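Local coordinates for protein chorismatase (Streptomyces hygroscopicus, PDB 4BPS) that hydrolyses chorismate to a dihydroxycyclohexadienecarboxylic acid and pyruvate, a step in the biosynthesis of the immunosuppressants FK506 and FK520, at residues H288-V300 and V312-A324. Numbering follows the deposited sequence.
Sequences HVLADVDHLKVYV and VCAARLSSTAAVA
Leu296 and Leu317 meet tip to tip, CD2 of Leu296 3.9 Å from CD2 of Leu317, while CD1 of Leu296 rests on CB of Ala321 and CG2 of Val323. On the same face CG2 of Val298 touches both CG1 of Val323 and SG of Cys313, and Ile339 of strand 337-343 backs both Leu296 and Val298. Beneath this tightly packed part the backbones pair in parallel: Leu296 N donates to Ala322 O (2.9 Å), Leu296 O accepts from Ala324 N, and Val298 N reaches Ala324 O with an N-H...O angle of 165°. These strands and helix 306-314 form a beta-alpha-beta crossover of the YjgF-like fold, with Val298 about 7 Å, side chain to side chain, from the proton acceptor Glu338. Where the pairing begins, Asp294 turns CG anti to its own nitrogen (chi1 -159°), bringing OD1 2.8 Å from Ala322 N, nearly in line with the C-O bond; His295 N grips the same oxygen from above the carboxylate plane. An alanine here removes the carboxylate and would probably leave both amides without their shared acceptor. Buried Leu290 sets CD1 3.6 Å from NH2 of Arg316, whose guanidinium is salt-bridged to Glu264 and Asp268. The solvent side is looser: a water bridges Leu290 O and Val293 O to Ser318 N, and exposed Ala291 keeps its CB 4.3 Å from CB of Ser318.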
loop_
_atom_site.group_PDB
_atom_site.type_symbol
_atom_site.label_atom_id
_atom_site.label_comp_id
_atom_site.label_asym_id
_atom_site.label_seq_id
_atom_site.Cartn_x
_atom_site.Cartn_y
_atom_site.Cartn_z
ATOM N N HIS A 288 16.524 -11.543 2.628
ATOM C CA HIS A 288 16.819 -10.183 3.062
ATOM C C HIS A 288 16.703 -10.076 4.575
ATOM O O HIS A 288 16.170 -10.972 5.237
ATOM C CB HIS A 288 15.864 -9.200 2.358
ATOM C CG HIS A 288 16.184 -9.073 0.906
ATOM N ND1 HIS A 288 17.347 -8.471 0.479
ATOM C CD2 HIS A 288 15.586 -9.558 -0.211
ATOM C CE1 HIS A 288 17.431 -8.545 -0.836
ATOM N NE2 HIS A 288 16.377 -9.202 -1.282
ATOM N N VAL A 289 17.219 -8.963 5.084
ATOM C CA VAL A 289 17.122 -8.578 6.482
ATOM C C VAL A 289 16.535 -7.171 6.556
ATOM O O VAL A 289 16.442 -6.463 5.534
ATOM C CB VAL A 289 18.504 -8.639 7.179
ATOM C CG1 VAL A 289 19.004 -10.091 7.232
ATOM C CG2 VAL A 289 19.506 -7.712 6.482
ATOM N N LEU A 290 16.137 -6.744 7.755
ATOM C CA LEU A 290 15.498 -5.438 7.869
ATOM C C LEU A 290 16.350 -4.295 7.348
ATOM O O LEU A 290 15.806 -3.321 6.797
ATOM C CB LEU A 290 15.102 -5.134 9.305
ATOM C CG LEU A 290 13.909 -5.918 9.828
ATOM C CD1 LEU A 290 13.673 -5.507 11.291
ATOM C CD2 LEU A 290 12.668 -5.648 9.006
ATOM N N ALA A 291 17.675 -4.394 7.503
ATOM C CA ALA A 291 18.560 -3.334 7.032
ATOM C C ALA A 291 18.512 -3.139 5.511
ATOM O O ALA A 291 19.010 -2.121 5.015
ATOM C CB ALA A 291 20.004 -3.603 7.462
ATOM N N ASP A 292 17.917 -4.098 4.800
ATOM C CA ASP A 292 17.803 -4.006 3.343
ATOM C C ASP A 292 16.557 -3.249 2.899
ATOM O O ASP A 292 16.440 -2.890 1.732
ATOM C CB ASP A 292 17.718 -5.396 2.707
ATOM C CG ASP A 292 18.933 -6.249 2.953
ATOM O OD1 ASP A 292 20.034 -5.703 3.154
ATOM O OD2 ASP A 292 18.754 -7.497 2.918
ATOM N N VAL A 293 15.614 -3.022 3.818
ATOM C CA VAL A 293 14.350 -2.414 3.437
ATOM C C VAL A 293 14.532 -0.904 3.329
ATOM O O VAL A 293 15.303 -0.284 4.068
ATOM C CB VAL A 293 13.234 -2.796 4.454
ATOM C CG1 VAL A 293 11.885 -2.249 4.003
ATOM C CG2 VAL A 293 13.146 -4.310 4.622
ATOM N N ASP A 294 13.827 -0.298 2.381
ATOM C CA ASP A 294 13.942 1.139 2.150
ATOM C C ASP A 294 12.549 1.697 1.814
ATOM O O ASP A 294 11.571 0.951 1.651
ATOM C CB ASP A 294 14.946 1.371 1.017
ATOM C CG ASP A 294 15.555 2.774 0.994
ATOM O OD1 ASP A 294 15.185 3.672 1.779
ATOM O OD2 ASP A 294 16.431 2.959 0.109
ATOM N N HIS A 295 12.462 3.024 1.757
ATOM C CA HIS A 295 11.223 3.735 1.436
ATOM C C HIS A 295 10.075 3.224 2.293
ATOM O O HIS A 295 9.008 2.803 1.828
ATOM C CB HIS A 295 10.954 3.732 -0.071
ATOM C CG HIS A 295 12.047 4.436 -0.802
ATOM N ND1 HIS A 295 13.092 3.757 -1.394
ATOM C CD2 HIS A 295 12.341 5.760 -0.901
ATOM C CE1 HIS A 295 13.965 4.640 -1.855
ATOM N NE2 HIS A 295 13.534 5.860 -1.576
ATOM N N LEU A 296 10.319 3.303 3.592
ATOM C CA LEU A 296 9.357 2.860 4.586
ATOM C C LEU A 296 8.420 3.975 4.997
ATOM O O LEU A 296 8.849 5.113 5.196
ATOM C CB LEU A 296 10.066 2.316 5.821
ATOM C CG LEU A 296 10.985 1.112 5.558
ATOM C CD1 LEU A 296 12.455 1.512 5.506
ATOM C CD2 LEU A 296 10.769 0.054 6.626
ATOM N N LYS A 297 7.152 3.619 5.147
ATOM C CA LYS A 297 6.175 4.476 5.805
ATOM C C LYS A 297 5.748 3.790 7.090
ATOM O O LYS A 297 5.445 2.588 7.082
ATOM C CB LYS A 297 4.979 4.772 4.901
ATOM C CG LYS A 297 5.393 5.704 3.746
ATOM C CD LYS A 297 4.757 5.361 2.420
ATOM C CE LYS A 297 3.275 5.477 2.491
ATOM N NZ LYS A 297 2.621 4.795 1.305
ATOM N N VAL A 298 5.739 4.562 8.170
ATOM C CA VAL A 298 5.424 4.072 9.499
ATOM C C VAL A 298 4.194 4.862 9.975
ATOM O O VAL A 298 4.294 6.070 10.195
ATOM C CB VAL A 298 6.629 4.265 10.456
ATOM C CG1 VAL A 298 6.263 3.768 11.859
ATOM C CG2 VAL A 298 7.857 3.535 9.930
ATOM N N TYR A 299 3.059 4.175 10.062
ATOM C CA TYR A 299 1.808 4.805 10.440
ATOM C C TYR A 299 1.610 4.633 11.924
ATOM O O TYR A 299 1.749 3.509 12.430
ATOM C CB TYR A 299 0.667 4.129 9.701
ATOM C CG TYR A 299 0.817 4.048 8.194
ATOM C CD1 TYR A 299 0.604 5.165 7.383
ATOM C CD2 TYR A 299 1.123 2.838 7.560
ATOM C CE1 TYR A 299 0.686 5.079 5.995
ATOM C CE2 TYR A 299 1.209 2.733 6.173
ATOM C CZ TYR A 299 0.981 3.867 5.395
ATOM O OH TYR A 299 1.018 3.818 4.025
ATOM N N VAL A 300 1.314 5.731 12.628
ATOM C CA VAL A 300 1.234 5.714 14.084
ATOM C C VAL A 300 -0.057 6.378 14.518
ATOM O O VAL A 300 -0.347 7.521 14.135
ATOM C CB VAL A 300 2.428 6.470 14.718
ATOM C CG1 VAL A 300 2.377 6.389 16.226
ATOM C CG2 VAL A 300 3.773 5.886 14.198
ATOM N N VAL A 312 12.224 3.119 18.216
ATOM C CA VAL A 312 12.219 1.683 18.029
ATOM C C VAL A 312 12.662 1.327 16.625
ATOM O O VAL A 312 13.483 0.412 16.430
ATOM C CB VAL A 312 10.813 1.094 18.311
ATOM C CG1 VAL A 312 10.752 -0.367 17.898
ATOM C CG2 VAL A 312 10.431 1.251 19.782
ATOM N N CYS A 313 12.130 2.041 15.644
ATOM C CA CYS A 313 12.475 1.761 14.270
ATOM C C CYS A 313 13.943 2.075 14.001
ATOM O O CYS A 313 14.610 1.322 13.305
ATOM C CB CYS A 313 11.574 2.540 13.313
ATOM S SG CYS A 313 9.866 1.910 13.262
ATOM N N ALA A 314 14.442 3.191 14.525
ATOM C CA ALA A 314 15.819 3.599 14.295
ATOM C C ALA A 314 16.819 2.584 14.860
ATOM O O ALA A 314 17.960 2.514 14.399
ATOM C CB ALA A 314 16.074 4.963 14.887
ATOM N N ALA A 315 16.421 1.802 15.863
ATOM C CA ALA A 315 17.307 0.800 16.405
ATOM C C ALA A 315 17.402 -0.440 15.520
ATOM O O ALA A 315 18.301 -1.259 15.725
ATOM C CB ALA A 315 16.835 0.390 17.809
ATOM N N ARG A 316 16.459 -0.614 14.588
ATOM C CA ARG A 316 16.470 -1.813 13.754
ATOM C C ARG A 316 16.636 -1.555 12.264
ATOM O O ARG A 316 17.215 -2.393 11.576
ATOM C CB ARG A 316 15.216 -2.643 14.015
ATOM C CG ARG A 316 15.242 -3.223 15.457
ATOM C CD ARG A 316 14.022 -4.037 15.833
ATOM N NE ARG A 316 13.903 -5.253 15.036
ATOM C CZ ARG A 316 12.903 -6.117 15.168
ATOM N NH1 ARG A 316 11.909 -5.869 16.037
ATOM N NH2 ARG A 316 12.856 -7.188 14.392
ATOM N N LEU A 317 16.136 -0.420 11.762
ATOM C CA LEU A 317 16.230 -0.104 10.340
ATOM C C LEU A 317 17.606 0.474 10.001
ATOM O O LEU A 317 18.326 0.940 10.882
ATOM C CB LEU A 317 15.139 0.902 9.943
ATOM C CG LEU A 317 13.711 0.408 10.167
ATOM C CD1 LEU A 317 12.736 1.514 9.823
ATOM C CD2 LEU A 317 13.403 -0.883 9.395
ATOM N N SER A 318 17.978 0.448 8.728
ATOM C CA SER A 318 19.255 1.019 8.350
ATOM C C SER A 318 19.228 2.527 8.517
ATOM O O SER A 318 18.204 3.170 8.213
ATOM C CB SER A 318 19.568 0.672 6.905
ATOM O OG SER A 318 20.738 1.370 6.467
ATOM N N SER A 319 20.361 3.099 8.924
ATOM C CA SER A 319 20.431 4.550 9.077
ATOM C C SER A 319 20.289 5.278 7.740
ATOM O O SER A 319 19.948 6.467 7.709
ATOM C CB SER A 319 21.742 4.968 9.731
ATOM O OG SER A 319 22.847 4.749 8.872
ATOM N N THR A 320 20.531 4.586 6.625
ATOM C CA THR A 320 20.427 5.218 5.310
ATOM C C THR A 320 19.043 5.038 4.687
ATOM O O THR A 320 18.808 5.570 3.601
ATOM C CB THR A 320 21.507 4.687 4.337
ATOM O OG1 THR A 320 21.428 3.261 4.283
ATOM C CG2 THR A 320 22.933 5.113 4.783
ATOM N N ALA A 321 18.149 4.289 5.334
ATOM C CA ALA A 321 16.826 4.061 4.763
ATOM C C ALA A 321 16.005 5.328 4.845
ATOM O O ALA A 321 16.036 6.026 5.852
ATOM C CB ALA A 321 16.118 2.923 5.511
ATOM N N ALA A 322 15.251 5.619 3.782
ATOM C CA ALA A 322 14.244 6.664 3.815
ATOM C C ALA A 322 13.057 6.149 4.622
ATOM O O ALA A 322 12.496 5.098 4.297
ATOM C CB ALA A 322 13.835 7.009 2.383
ATOM N N VAL A 323 12.705 6.888 5.674
ATOM C CA VAL A 323 11.636 6.497 6.584
ATOM C C VAL A 323 10.757 7.718 6.827
ATOM O O VAL A 323 11.270 8.792 7.124
ATOM C CB VAL A 323 12.209 5.962 7.928
ATOM C CG1 VAL A 323 11.100 5.534 8.840
ATOM C CG2 VAL A 323 13.164 4.783 7.715
ATOM N N ALA A 324 9.458 7.562 6.617
ATOM C CA ALA A 324 8.499 8.637 6.848
ATOM C C ALA A 324 7.473 8.179 7.862
ATOM O O ALA A 324 6.791 7.171 7.658
ATOM C CB ALA A 324 7.792 8.993 5.554
HETATM O O HOH W 1 16.102 -0.580 6.826
#